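Local atomic coordinates of ribulose-bisphosphate carboxylase (Alicyclobacillus acidocaldarius subsp. acidocaldarius, PDB entry 4NAS), a protein that belongs to the family of the ribulose-bisphosphate carboxylase large chain, joining an N-terminal domain to a TIM-barrel catalytic domain. Residues B[300-305]-B[314-319]; B[347-352]-B[384-389]; B[358-363]-B[376-381]; B[371-376]-B[397-402]. All coordinates share one frame; numbering follows the deposited sequence.

Contact 1: B[300-305]-B[314-319]; sequences GIFPSM and EATDRL
One face of the Phe302 ring is taken by a methyl of Leu319: CD2 lies 4.0 Å from the centroid of the Phe302 ring and 16° off its normal, a CH-pi contact displaced toward Phe302 CD1. The other methyl, Leu319 CD1, sits farther back on the side chain, 3.9 Å from Phe302 CB, so the leucine fork straddles the root and one flank of the phenyl group. A chi1 of 55° places Phe302 CG between its backbone N and carbonyl carbon, and this turns the ring from the strand toward the helix. Thr316 approaches the same ring obliquely through CG2, at a looser 4.4 Å from Phe302 CE2.

Past the ring, the selenomethionine Met305 bends at chi2 and chi3, bringing its SE to 3.6 Å from Thr316 OG1 in a plain contact. A water donates to Thr316 OG1 at 2.7 Å, and the same water donates to Pro303 O at 3.0 Å. Thr316 OG1 is further hydrogen-bonded to Gly312 O, one turn earlier.

Both segments belong to a beta-alpha-beta unit of the barrel, strand 299-303, helix 313-324 and strand 333-337. Pro334 and Pro336 of the following strand also pack on Phe302, while Leu288 of helix 284-295 adjoins Leu319. With the buried Thr316 hydroxyl satisfied by Gly312 O and the water, the polar link between the two segments is indirect, and their direct contact is apolar apart from the selenium against the hydroxyl.

Contact 2: B[347-352]-B[384-389]; sequences RLYQDF and AVEHGV
Val385 CG1 stands almost exactly on the axis of the Tyr349 ring, 3.6 Å from the centroid of that ring and only 2° off its normal. This CH-pi contact is centred so well that the methyl is nearly equidistant from all six ring carbons, with Tyr349 CD2 at 3.8 Å from Val385 CG1. The valine's first torsion of 173° sets CG1 anti to the backbone N; the second methyl, CG2, lies on the same face just beyond the CD1-CE1 edge, 3.9 Å from Tyr349 CE1.

At the ring's edge, in its plane, a water lies 2.9 Å from Tyr349 OH and donates a longer bond of 3.2 Å to Glu386 OE2. The phenol and the carboxylate are thus joined indirectly, at the exposed margin of the contact. Ile382, one turn before Glu386, and Pro143 also touch Tyr349.

Just beyond Glu386 the helix closes with a Schellman motif: Val389 N bonds to Ala384 O at 2.8 Å, Gly388 N bonds to Val385 O, and Gly388 has the positive phi of the C-prime residue. The pair joins the C-terminal parts of helices 345-352 and 371-386, a helix-to-helix contact at the surface of the TIM-barrel domain.

Contact 3: B[358-363]-B[376-381]; sequences LNAGGG and RAFFDA
Apolar packing on one aromatic ring carries most of this contact: Phe378, on helix 371-386, meets Ala360 and Leu358 of segment 358-363. The closer partner is Ala360, whose CB is 3.6 Å from Phe378 CE2 and lies equally near CZ, so the methyl touches the outer end of the ring. Leu358 comes in farther back along the ring, with CD1 at 4.2 Å from Phe378 CD1. Both approach obliquely. With chi1 at -76°, Phe378 CG is anti to the carbonyl carbon and the ring reaches out from the helix toward the end of the strand. Two residues apart, Leu358 and Ala360 both direct their CB atoms toward the helix, whereas Asn359 between them points away and is hydrogen-bonded through ND2 to Ala335 O.

Strand 357-359 runs parallel to strand 144-146, with backbone bonds from Leu358 to Leu144 and Met146, and helix 371-386 packs against Leu358 of the strand and Ala360 just after it, as helices do around the strands of a TIM barrel. The intervening chain includes the short helix 362-365, with Gly361 at its N-cap position.

Backbone packing adds a smaller share. Gly363 has no side chain, and its backbone borders the ring directly: Gly363 O lies 4.0 Å from Phe378 CE2, again at an oblique angle. Val345 and Pro342 also touch Phe378.

Contact 4: B[371-376]-B[397-402]; sequences ARMGGR and DRPALR
Met373, a selenomethionine, folds its chain round so that its terminal methyl rests against Ala400, with CE 3.6 Å from both CA and CB of Ala400. Its CB does not itself point at the opposing helix; the bends at chi2 (-64°) and chi3 (-72°) swing the end of the chain across. The same methyl passes the ring of Pro399 more loosely, with CE at 4.5 Å from Pro399 CG, so it spans the first two residues of helix 399-408.

Ala400 answers from the other direction. Its methyl is aimed toward helix 371-386, where Ala400 CB lies 3.7 Å from Met373 O. Ala400 CB also meets Arg376 CB at 3.9 Å. The small methyl thus fits between the selenomethionine and the arginine one turn later, touching the backbone in a way consistent with the 5.5 Å separation of the CA atoms of Met373 and Ala400.

Arg376 contributes its CB here, not its charged end. Its chain bends at chi3 and runs beside Arg372: Arg376 CD lies 3.6 Å above one face of the Arg372 guanidinium, offset toward the rim. Arg376 NH1 and Arg372 NH2 are 3.0 Å apart; both are donors, so this proximity of like charges is no hydrogen bond.

Arg398 holds the N-cap position before helix 399-408, while Ala400 O accepts from His367 NE2. The meeting of the two helices at an alanine is typical of close helix-helix packing through a small residue, here between two helices in the C-terminal part of the TIM-barrel domain.

Helix 371-386 ties contacts 2, 3 and 4 together, while contact 1 lies earlier in the barrel. Contacts 3 and 4, with centres about 8 Å apart, share Arg376, and Asp380 of contact 3 reaches Leu401 of contact 4 through a weak hydrogen bond. Contact 3 is nested within the loop closed by contact 2, and Leu348 CD1 meets Leu358 CD2 at 3.7 Å. Contact 1 touches contacts 2 and 3: Phe302 packs on Phe352, and Ile301 on Asn359. A calcium site is formed by carboxylated Lys176 with Asp178 and Glu179; Phe302 and Ala360, whose side chains lie about 13 Å and 12 Å from a bound calcium ion, are not ligands.

Contact 1: B[300-305]-B[314-319]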
loop_
_atom_site.group_PDB
_atom_site.type_symbol
_atom_site.label_atom_id
_atom_site.label_comp_id
_atom_site.label_asym_id
_atom_site.label_seq_id
_atom_site.Cartn_x
_atom_site.Cartn_y
_atom_site.Cartn_z
ATOM N N GLY B 300 -6.893 -5.066 16.537
ATOM C CA GLY B 300 -5.699 -4.859 15.740
ATOM C C GLY B 300 -4.602 -5.849 16.114
ATOM O O GLY B 300 -4.184 -5.906 17.266
ATOM N N ILE B 301 -4.151 -6.619 15.127
ATOM C CA ILE B 301 -3.100 -7.618 15.295
ATOM C C ILE B 301 -1.773 -6.967 14.894
ATOM O O ILE B 301 -1.701 -6.318 13.861
ATOM C CB ILE B 301 -3.360 -8.818 14.344
ATOM C CG1 ILE B 301 -4.694 -9.503 14.672
ATOM C CG2 ILE B 301 -2.152 -9.780 14.325
ATOM C CD1 ILE B 301 -5.115 -10.562 13.639
ATOM N N PHE B 302 -0.742 -7.115 15.718
ATOM C CA PHE B 302 0.572 -6.519 15.450
ATOM C C PHE B 302 1.626 -7.402 16.127
ATOM O O PHE B 302 1.285 -8.178 17.036
ATOM C CB PHE B 302 0.632 -5.046 15.961
ATOM C CG PHE B 302 0.279 -4.888 17.421
ATOM C CD1 PHE B 302 -1.040 -4.722 17.813
ATOM C CD2 PHE B 302 1.269 -4.943 18.407
ATOM C CE1 PHE B 302 -1.369 -4.599 19.161
ATOM C CE2 PHE B 302 0.946 -4.824 19.769
ATOM C CZ PHE B 302 -0.377 -4.659 20.147
ATOM N N PRO B 303 2.895 -7.358 15.661
ATOM C CA PRO B 303 3.927 -8.223 16.259
ATOM C C PRO B 303 4.171 -7.887 17.725
ATOM O O PRO B 303 4.312 -6.692 18.021
ATOM C CB PRO B 303 5.182 -7.887 15.428
ATOM C CG PRO B 303 4.659 -7.448 14.137
ATOM C CD PRO B 303 3.357 -6.753 14.397
ATOM N N SER B 304 4.191 -8.891 18.613
ATOM C CA SER B 304 4.417 -8.664 20.051
ATOM C C SER B 304 5.888 -8.403 20.343
ATOM O O SER B 304 6.746 -8.645 19.494
ATOM C CB SER B 304 4.000 -9.871 20.895
ATOM O OG SER B 304 4.975 -10.919 20.794
HETATM N N MSE B 305 6.171 -7.962 21.573
HETATM C CA MSE B 305 7.533 -7.729 22.009
HETATM C C MSE B 305 8.157 -9.052 22.410
HETATM O O MSE B 305 9.295 -9.075 22.873
HETATM C CB MSE B 305 7.561 -6.764 23.197
HETATM C CG MSE B 305 7.396 -5.299 22.829
HETATM SE SE MSE B 305 8.930 -4.703 21.794
HETATM C CE MSE B 305 10.148 -4.357 23.282
ATOM N N GLU B 314 9.744 1.352 21.575
ATOM C CA GLU B 314 9.226 2.690 21.332
ATOM C C GLU B 314 8.044 2.656 20.369
ATOM O O GLU B 314 7.005 3.247 20.640
ATOM C CB GLU B 314 10.341 3.594 20.804
ATOM C CG GLU B 314 9.872 4.863 20.129
ATOM C CD GLU B 314 11.034 5.777 19.724
ATOM O OE1 GLU B 314 11.638 6.413 20.615
ATOM O OE2 GLU B 314 11.346 5.860 18.516
ATOM N N ALA B 315 8.190 1.950 19.252
ATOM C CA ALA B 315 7.064 1.849 18.316
ATOM C C ALA B 315 5.882 1.115 18.956
ATOM O O ALA B 315 4.725 1.508 18.776
ATOM C CB ALA B 315 7.495 1.190 17.030
ATOM N N THR B 316 6.175 0.074 19.738
ATOM C CA THR B 316 5.110 -0.745 20.336
ATOM C C THR B 316 4.264 0.030 21.340
ATOM O O THR B 316 3.036 -0.090 21.350
ATOM C CB THR B 316 5.656 -2.013 21.003
ATOM O OG1 THR B 316 6.456 -2.725 20.058
ATOM C CG2 THR B 316 4.508 -2.899 21.474
ATOM N N ASP B 317 4.918 0.852 22.154
ATOM C CA ASP B 317 4.210 1.752 23.067
ATOM C C ASP B 317 3.373 2.784 22.322
ATOM O O ASP B 317 2.224 3.040 22.692
ATOM C CB ASP B 317 5.182 2.488 23.991
ATOM C CG ASP B 317 5.870 1.575 24.978
ATOM O OD1 ASP B 317 5.405 0.430 25.198
ATOM O OD2 ASP B 317 6.881 2.024 25.546
ATOM N N ARG B 318 3.942 3.393 21.284
ATOM C CA ARG B 318 3.211 4.406 20.509
ATOM C C ARG B 318 1.999 3.808 19.804
ATOM O O ARG B 318 0.952 4.463 19.649
ATOM C CB ARG B 318 4.121 5.029 19.456
ATOM C CG ARG B 318 5.175 5.957 20.043
ATOM C CD ARG B 318 6.073 6.555 18.926
ATOM N NE ARG B 318 7.120 7.394 19.511
ATOM C CZ ARG B 318 8.282 7.681 18.925
ATOM N NH1 ARG B 318 8.574 7.206 17.720
ATOM N NH2 ARG B 318 9.165 8.444 19.554
ATOM N N LEU B 319 2.184 2.575 19.342
ATOM C CA LEU B 319 1.123 1.800 18.710
ATOM C C LEU B 319 -0.042 1.655 19.664
ATOM O O LEU B 319 -1.170 2.006 19.310
ATOM C CB LEU B 319 1.642 0.439 18.208
ATOM C CG LEU B 319 0.736 -0.288 17.189
ATOM C CD1 LEU B 319 1.504 -1.302 16.374
ATOM C CD2 LEU B 319 -0.475 -0.952 17.850
HETATM O O HOH W 1 6.672 -5.289 19.178
#

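Contact 2: B[347-352]-B[384-389]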
loop_
_atom_site.group_PDB
_atom_site.type_symbol
_atom_site.label_atom_id
_atom_site.label_comp_id
_atom_site.label_asym_id
_atom_site.label_seq_id
_atom_site.Cartn_x
_atom_site.Cartn_y
_atom_site.Cartn_z
ATOM N N ARG B 347 2.348 -11.647 32.436
ATOM C CA ARG B 347 3.092 -10.533 31.864
ATOM C C ARG B 347 2.184 -9.764 30.934
ATOM O O ARG B 347 2.218 -8.527 30.899
ATOM C CB ARG B 347 4.340 -11.018 31.116
ATOM C CG ARG B 347 5.102 -9.918 30.377
ATOM C CD ARG B 347 5.452 -8.720 31.286
ATOM N NE ARG B 347 6.623 -8.978 32.118
ATOM C CZ ARG B 347 7.875 -8.820 31.697
ATOM N NH1 ARG B 347 8.883 -9.086 32.510
ATOM N NH2 ARG B 347 8.114 -8.401 30.454
ATOM N N LEU B 348 1.369 -10.488 30.176
ATOM C CA LEU B 348 0.444 -9.825 29.259
ATOM C C LEU B 348 -0.600 -8.982 29.993
ATOM O O LEU B 348 -0.981 -7.919 29.513
ATOM C CB LEU B 348 -0.188 -10.822 28.282
ATOM C CG LEU B 348 0.821 -11.329 27.240
ATOM C CD1 LEU B 348 0.288 -12.536 26.459
ATOM C CD2 LEU B 348 1.241 -10.192 26.280
ATOM N N TYR B 349 -1.044 -9.440 31.161
ATOM C CA TYR B 349 -1.940 -8.632 31.986
ATOM C C TYR B 349 -1.263 -7.324 32.388
ATOM O O TYR B 349 -1.886 -6.265 32.424
ATOM C CB TYR B 349 -2.327 -9.387 33.248
ATOM C CG TYR B 349 -3.621 -10.161 33.185
ATOM C CD1 TYR B 349 -3.647 -11.467 32.701
ATOM C CD2 TYR B 349 -4.809 -9.617 33.669
ATOM C CE1 TYR B 349 -4.820 -12.197 32.672
ATOM C CE2 TYR B 349 -5.996 -10.347 33.641
ATOM C CZ TYR B 349 -5.987 -11.638 33.141
ATOM O OH TYR B 349 -7.145 -12.382 33.093
ATOM N N GLN B 350 0.022 -7.409 32.699
ATOM C CA GLN B 350 0.768 -6.240 33.137
ATOM C C GLN B 350 1.007 -5.270 31.992
ATOM O O GLN B 350 0.843 -4.070 32.166
ATOM C CB GLN B 350 2.073 -6.667 33.798
ATOM C CG GLN B 350 1.839 -7.347 35.119
ATOM C CD GLN B 350 3.092 -7.930 35.679
ATOM O OE1 GLN B 350 4.033 -8.229 34.943
ATOM N NE2 GLN B 350 3.128 -8.090 36.989
ATOM N N ASP B 351 1.327 -5.801 30.810
ATOM C CA ASP B 351 1.532 -4.984 29.615
ATOM C C ASP B 351 0.251 -4.313 29.101
ATOM O O ASP B 351 0.263 -3.137 28.725
ATOM C CB ASP B 351 2.133 -5.812 28.466
ATOM C CG ASP B 351 3.607 -6.138 28.665
ATOM O OD1 ASP B 351 4.206 -5.680 29.652
ATOM O OD2 ASP B 351 4.175 -6.864 27.824
ATOM N N PHE B 352 -0.855 -5.048 29.061
ATOM C CA PHE B 352 -2.042 -4.526 28.371
ATOM C C PHE B 352 -3.305 -4.358 29.222
ATOM O O PHE B 352 -4.239 -3.665 28.818
ATOM C CB PHE B 352 -2.366 -5.391 27.148
ATOM C CG PHE B 352 -1.259 -5.453 26.129
ATOM C CD1 PHE B 352 -1.156 -4.502 25.136
ATOM C CD2 PHE B 352 -0.339 -6.492 26.153
ATOM C CE1 PHE B 352 -0.136 -4.558 24.192
ATOM C CE2 PHE B 352 0.681 -6.563 25.219
ATOM C CZ PHE B 352 0.781 -5.591 24.230
ATOM N N ALA B 384 -5.785 -18.135 37.242
ATOM C CA ALA B 384 -4.737 -17.989 38.240
ATOM C C ALA B 384 -4.526 -16.512 38.538
ATOM O O ALA B 384 -4.472 -16.105 39.702
ATOM C CB ALA B 384 -3.437 -18.646 37.776
ATOM N N VAL B 385 -4.412 -15.717 37.482
ATOM C CA VAL B 385 -4.213 -14.274 37.633
ATOM C C VAL B 385 -5.339 -13.613 38.419
ATOM O O VAL B 385 -5.090 -12.835 39.343
ATOM C CB VAL B 385 -4.104 -13.567 36.281
ATOM C CG1 VAL B 385 -4.073 -12.051 36.481
ATOM C CG2 VAL B 385 -2.870 -14.029 35.540
ATOM N N GLU B 386 -6.574 -13.929 38.040
ATOM C CA GLU B 386 -7.750 -13.361 38.686
ATOM C C GLU B 386 -7.777 -13.660 40.173
ATOM O O GLU B 386 -8.314 -12.881 40.956
ATOM C CB GLU B 386 -9.027 -13.897 38.045
ATOM C CG GLU B 386 -9.346 -13.321 36.670
ATOM C CD GLU B 386 -10.672 -13.840 36.132
ATOM O OE1 GLU B 386 -11.332 -14.630 36.846
ATOM O OE2 GLU B 386 -11.054 -13.466 35.000
ATOM N N HIS B 387 -7.202 -14.794 40.563
ATOM C CA HIS B 387 -7.230 -15.197 41.967
ATOM C C HIS B 387 -5.889 -15.028 42.687
ATOM O O HIS B 387 -5.714 -15.496 43.818
ATOM C CB HIS B 387 -7.791 -16.614 42.111
ATOM C CG HIS B 387 -9.227 -16.729 41.697
ATOM N ND1 HIS B 387 -9.611 -16.908 40.385
ATOM C CD2 HIS B 387 -10.370 -16.649 42.416
ATOM C CE1 HIS B 387 -10.930 -16.954 40.317
ATOM N NE2 HIS B 387 -11.414 -16.803 41.536
ATOM N N GLY B 388 -4.958 -14.329 42.039
ATOM C CA GLY B 388 -3.676 -14.018 42.647
ATOM C C GLY B 388 -2.816 -15.246 42.877
ATOM O O GLY B 388 -1.851 -15.210 43.638
ATOM N N VAL B 389 -3.170 -16.333 42.203
ATOM C CA VAL B 389 -2.473 -17.601 42.349
ATOM C C VAL B 389 -1.325 -17.706 41.361
ATOM O O VAL B 389 -1.504 -17.427 40.177
ATOM C CB VAL B 389 -3.430 -18.766 42.076
ATOM C CG1 VAL B 389 -2.794 -20.087 42.497
ATOM C CG2 VAL B 389 -4.746 -18.541 42.805
HETATM O O HOH W 2 -9.318 -10.926 34.299
#

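Contact 3: B[358-363]-B[376-381]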
loop_
_atom_site.group_PDB
_atom_site.type_symbol
_atom_site.label_atom_id
_atom_site.label_comp_id
_atom_site.label_asym_id
_atom_site.label_seq_id
_atom_site.Cartn_x
_atom_site.Cartn_y
_atom_site.Cartn_z
ATOM N N LEU B 358 -5.808 -12.511 23.596
ATOM C CA LEU B 358 -4.731 -13.488 23.596
ATOM C C LEU B 358 -4.747 -14.169 22.231
ATOM O O LEU B 358 -5.607 -14.994 21.929
ATOM C CB LEU B 358 -4.843 -14.490 24.769
ATOM C CG LEU B 358 -4.703 -13.858 26.160
ATOM C CD1 LEU B 358 -5.266 -14.765 27.253
ATOM C CD2 LEU B 358 -3.254 -13.471 26.461
ATOM N N ASN B 359 -3.803 -13.749 21.394
ATOM C CA ASN B 359 -3.732 -14.141 19.999
ATOM C C ASN B 359 -2.858 -15.384 19.900
ATOM O O ASN B 359 -1.661 -15.296 19.644
ATOM C CB ASN B 359 -3.126 -12.971 19.205
ATOM C CG ASN B 359 -3.178 -13.168 17.709
ATOM O OD1 ASN B 359 -3.527 -14.234 17.228
ATOM N ND2 ASN B 359 -2.798 -12.130 16.958
ATOM N N ALA B 360 -3.455 -16.546 20.140
ATOM C CA ALA B 360 -2.682 -17.776 20.172
ATOM C C ALA B 360 -2.712 -18.533 18.839
ATOM O O ALA B 360 -3.738 -18.599 18.173
ATOM C CB ALA B 360 -3.176 -18.660 21.292
ATOM N N GLY B 361 -1.580 -19.112 18.464
ATOM C CA GLY B 361 -1.518 -19.967 17.291
ATOM C C GLY B 361 -0.877 -21.294 17.641
ATOM O O GLY B 361 -1.569 -22.276 17.929
ATOM N N GLY B 362 0.456 -21.319 17.621
ATOM C CA GLY B 362 1.200 -22.468 18.105
ATOM C C GLY B 362 0.897 -22.720 19.568
ATOM O O GLY B 362 1.026 -23.845 20.048
ATOM N N GLY B 363 0.487 -21.673 20.281
ATOM C CA GLY B 363 0.088 -21.812 21.672
ATOM C C GLY B 363 -1.093 -22.749 21.856
ATOM O O GLY B 363 -1.209 -23.449 22.870
ATOM N N ARG B 376 -7.863 -24.526 26.951
ATOM C CA ARG B 376 -8.149 -24.621 28.387
ATOM C C ARG B 376 -7.010 -23.994 29.191
ATOM O O ARG B 376 -7.255 -23.246 30.144
ATOM C CB ARG B 376 -8.379 -26.077 28.815
ATOM C CG ARG B 376 -9.643 -26.678 28.224
ATOM C CD ARG B 376 -9.809 -28.131 28.596
ATOM N NE ARG B 376 -10.112 -28.295 30.012
ATOM C CZ ARG B 376 -11.342 -28.281 30.509
ATOM N NH1 ARG B 376 -12.376 -28.111 29.696
ATOM N NH2 ARG B 376 -11.537 -28.449 31.815
ATOM N N ALA B 377 -5.776 -24.295 28.773
ATOM C CA ALA B 377 -4.553 -23.727 29.357
ATOM C C ALA B 377 -4.593 -22.217 29.548
ATOM O O ALA B 377 -4.179 -21.704 30.588
ATOM C CB ALA B 377 -3.356 -24.077 28.495
ATOM N N PHE B 378 -5.057 -21.494 28.534
ATOM C CA PHE B 378 -5.107 -20.043 28.639
ATOM C C PHE B 378 -6.142 -19.637 29.676
ATOM O O PHE B 378 -5.898 -18.767 30.514
ATOM C CB PHE B 378 -5.380 -19.384 27.282
ATOM C CG PHE B 378 -4.181 -19.367 26.364
ATOM C CD1 PHE B 378 -3.198 -18.388 26.500
ATOM C CD2 PHE B 378 -4.043 -20.310 25.354
ATOM C CE1 PHE B 378 -2.087 -18.368 25.662
ATOM C CE2 PHE B 378 -2.942 -20.297 24.517
ATOM C CZ PHE B 378 -1.960 -19.323 24.668
ATOM N N PHE B 379 -7.299 -20.276 29.635
ATOM C CA PHE B 379 -8.306 -20.029 30.648
ATOM C C PHE B 379 -7.831 -20.373 32.078
ATOM O O PHE B 379 -8.185 -19.677 33.036
ATOM C CB PHE B 379 -9.635 -20.700 30.256
ATOM C CG PHE B 379 -10.370 -19.968 29.157
ATOM C CD1 PHE B 379 -11.061 -18.791 29.430
ATOM C CD2 PHE B 379 -10.353 -20.434 27.852
ATOM C CE1 PHE B 379 -11.724 -18.093 28.424
ATOM C CE2 PHE B 379 -11.021 -19.735 26.833
ATOM C CZ PHE B 379 -11.708 -18.571 27.125
ATOM N N ASP B 380 -6.991 -21.401 32.216
ATOM C CA ASP B 380 -6.402 -21.748 33.519
ATOM C C ASP B 380 -5.503 -20.622 34.072
ATOM O O ASP B 380 -5.541 -20.285 35.268
ATOM C CB ASP B 380 -5.598 -23.058 33.426
ATOM C CG ASP B 380 -6.482 -24.290 33.221
ATOM O OD1 ASP B 380 -7.642 -24.271 33.679
ATOM O OD2 ASP B 380 -6.004 -25.283 32.611
ATOM N N ALA B 381 -4.694 -20.051 33.191
ATOM C CA ALA B 381 -3.822 -18.928 33.531
ATOM C C ALA B 381 -4.615 -17.662 33.830
ATOM O O ALA B 381 -4.262 -16.894 34.724
ATOM C CB ALA B 381 -2.831 -18.675 32.396
#

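Contact 4: B[371-376]-B[397-402]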
loop_
_atom_site.group_PDB
_atom_site.type_symbol
_atom_site.label_atom_id
_atom_site.label_comp_id
_atom_site.label_asym_id
_atom_site.label_seq_id
_atom_site.Cartn_x
_atom_site.Cartn_y
_atom_site.Cartn_z
ATOM N N ALA B 371 -5.514 -29.002 20.608
ATOM C CA ALA B 371 -6.076 -27.645 20.618
ATOM C C ALA B 371 -7.018 -27.421 21.804
ATOM O O ALA B 371 -6.932 -26.404 22.489
ATOM C CB ALA B 371 -6.798 -27.363 19.308
ATOM N N ARG B 372 -7.902 -28.385 22.039
ATOM C CA ARG B 372 -8.837 -28.310 23.156
ATOM C C ARG B 372 -8.131 -27.976 24.457
ATOM O O ARG B 372 -8.491 -27.023 25.151
ATOM C CB ARG B 372 -9.613 -29.617 23.343
ATOM C CG ARG B 372 -10.526 -29.538 24.565
ATOM C CD ARG B 372 -11.456 -30.729 24.726
ATOM N NE ARG B 372 -12.240 -30.546 25.944
ATOM C CZ ARG B 372 -11.852 -30.952 27.149
ATOM N NH1 ARG B 372 -10.698 -31.597 27.294
ATOM N NH2 ARG B 372 -12.622 -30.721 28.203
HETATM N N MSE B 373 -7.124 -28.774 24.779
HETATM C CA MSE B 373 -6.297 -28.519 25.944
HETATM C C MSE B 373 -5.531 -27.204 25.831
HETATM O O MSE B 373 -5.334 -26.526 26.838
HETATM C CB MSE B 373 -5.338 -29.689 26.171
HETATM C CG MSE B 373 -6.058 -30.980 26.530
HETATM SE SE MSE B 373 -7.015 -30.857 28.226
HETATM C CE MSE B 373 -5.466 -30.874 29.392
ATOM N N GLY B 374 -5.105 -26.850 24.612
ATOM C CA GLY B 374 -4.353 -25.632 24.380
ATOM C C GLY B 374 -5.153 -24.404 24.761
ATOM O O GLY B 374 -4.620 -23.452 25.331
ATOM N N GLY B 375 -6.438 -24.425 24.436
ATOM C CA GLY B 375 -7.343 -23.376 24.867
ATOM C C GLY B 375 -7.595 -23.358 26.373
ATOM O O GLY B 375 -7.536 -22.292 27.004
ATOM N N ARG B 376 -7.863 -24.526 26.951
ATOM C CA ARG B 376 -8.149 -24.621 28.387
ATOM C C ARG B 376 -7.010 -23.994 29.191
ATOM O O ARG B 376 -7.255 -23.246 30.144
ATOM C CB ARG B 376 -8.379 -26.077 28.815
ATOM C CG ARG B 376 -9.643 -26.678 28.224
ATOM C CD ARG B 376 -9.809 -28.131 28.596
ATOM N NE ARG B 376 -10.112 -28.295 30.012
ATOM C CZ ARG B 376 -11.342 -28.281 30.509
ATOM N NH1 ARG B 376 -12.376 -28.111 29.696
ATOM N NH2 ARG B 376 -11.537 -28.449 31.815
ATOM N N ASP B 397 -3.666 -28.230 40.166
ATOM C CA ASP B 397 -5.007 -28.786 39.970
ATOM C C ASP B 397 -5.514 -28.715 38.530
ATOM O O ASP B 397 -6.644 -29.119 38.250
ATOM C CB ASP B 397 -6.025 -28.087 40.874
ATOM C CG ASP B 397 -5.700 -28.234 42.340
ATOM O OD1 ASP B 397 -5.809 -29.365 42.876
ATOM O OD2 ASP B 397 -5.345 -27.210 42.962
ATOM N N ARG B 398 -4.693 -28.191 37.623
ATOM C CA ARG B 398 -5.116 -27.978 36.239
ATOM C C ARG B 398 -4.091 -28.524 35.252
ATOM O O ARG B 398 -3.107 -27.858 34.945
ATOM C CB ARG B 398 -5.357 -26.490 35.992
ATOM C CG ARG B 398 -6.484 -25.915 36.838
ATOM C CD ARG B 398 -6.356 -24.400 37.029
ATOM N NE ARG B 398 -7.399 -23.914 37.930
ATOM C CZ ARG B 398 -7.353 -24.017 39.254
ATOM N NH1 ARG B 398 -6.310 -24.582 39.849
ATOM N NH2 ARG B 398 -8.355 -23.557 39.986
ATOM N N PRO B 399 -4.318 -29.754 34.758
ATOM C CA PRO B 399 -3.358 -30.432 33.878
ATOM C C PRO B 399 -3.057 -29.660 32.586
ATOM O O PRO B 399 -1.946 -29.783 32.076
ATOM C CB PRO B 399 -4.039 -31.773 33.578
ATOM C CG PRO B 399 -5.485 -31.524 33.816
ATOM C CD PRO B 399 -5.538 -30.557 34.953
ATOM N N ALA B 400 -4.007 -28.888 32.072
ATOM C CA ALA B 400 -3.753 -28.118 30.842
ATOM C C ALA B 400 -2.618 -27.121 31.044
ATOM O O ALA B 400 -1.613 -27.150 30.326
ATOM C CB ALA B 400 -5.019 -27.420 30.369
ATOM N N LEU B 401 -2.781 -26.247 32.033
ATOM C CA LEU B 401 -1.749 -25.280 32.387
ATOM C C LEU B 401 -0.430 -25.978 32.686
ATOM O O LEU B 401 0.636 -25.508 32.297
ATOM C CB LEU B 401 -2.182 -24.456 33.601
ATOM C CG LEU B 401 -1.184 -23.403 34.097
ATOM C CD1 LEU B 401 -0.891 -22.369 32.997
ATOM C CD2 LEU B 401 -1.685 -22.724 35.355
ATOM N N ARG B 402 -0.518 -27.106 33.391
ATOM C CA ARG B 402 0.647 -27.907 33.738
ATOM C C ARG B 402 1.473 -28.276 32.498
ATOM O O ARG B 402 2.677 -28.032 32.445
ATOM C CB ARG B 402 0.173 -29.173 34.456
ATOM C CG ARG B 402 1.230 -30.198 34.762
ATOM C CD ARG B 402 0.554 -31.504 35.173
ATOM N NE ARG B 402 0.362 -32.422 34.047
ATOM C CZ ARG B 402 -0.555 -33.391 34.012
ATOM N NH1 ARG B 402 -0.647 -34.189 32.952
ATOM N NH2 ARG B 402 -1.390 -33.557 35.031
#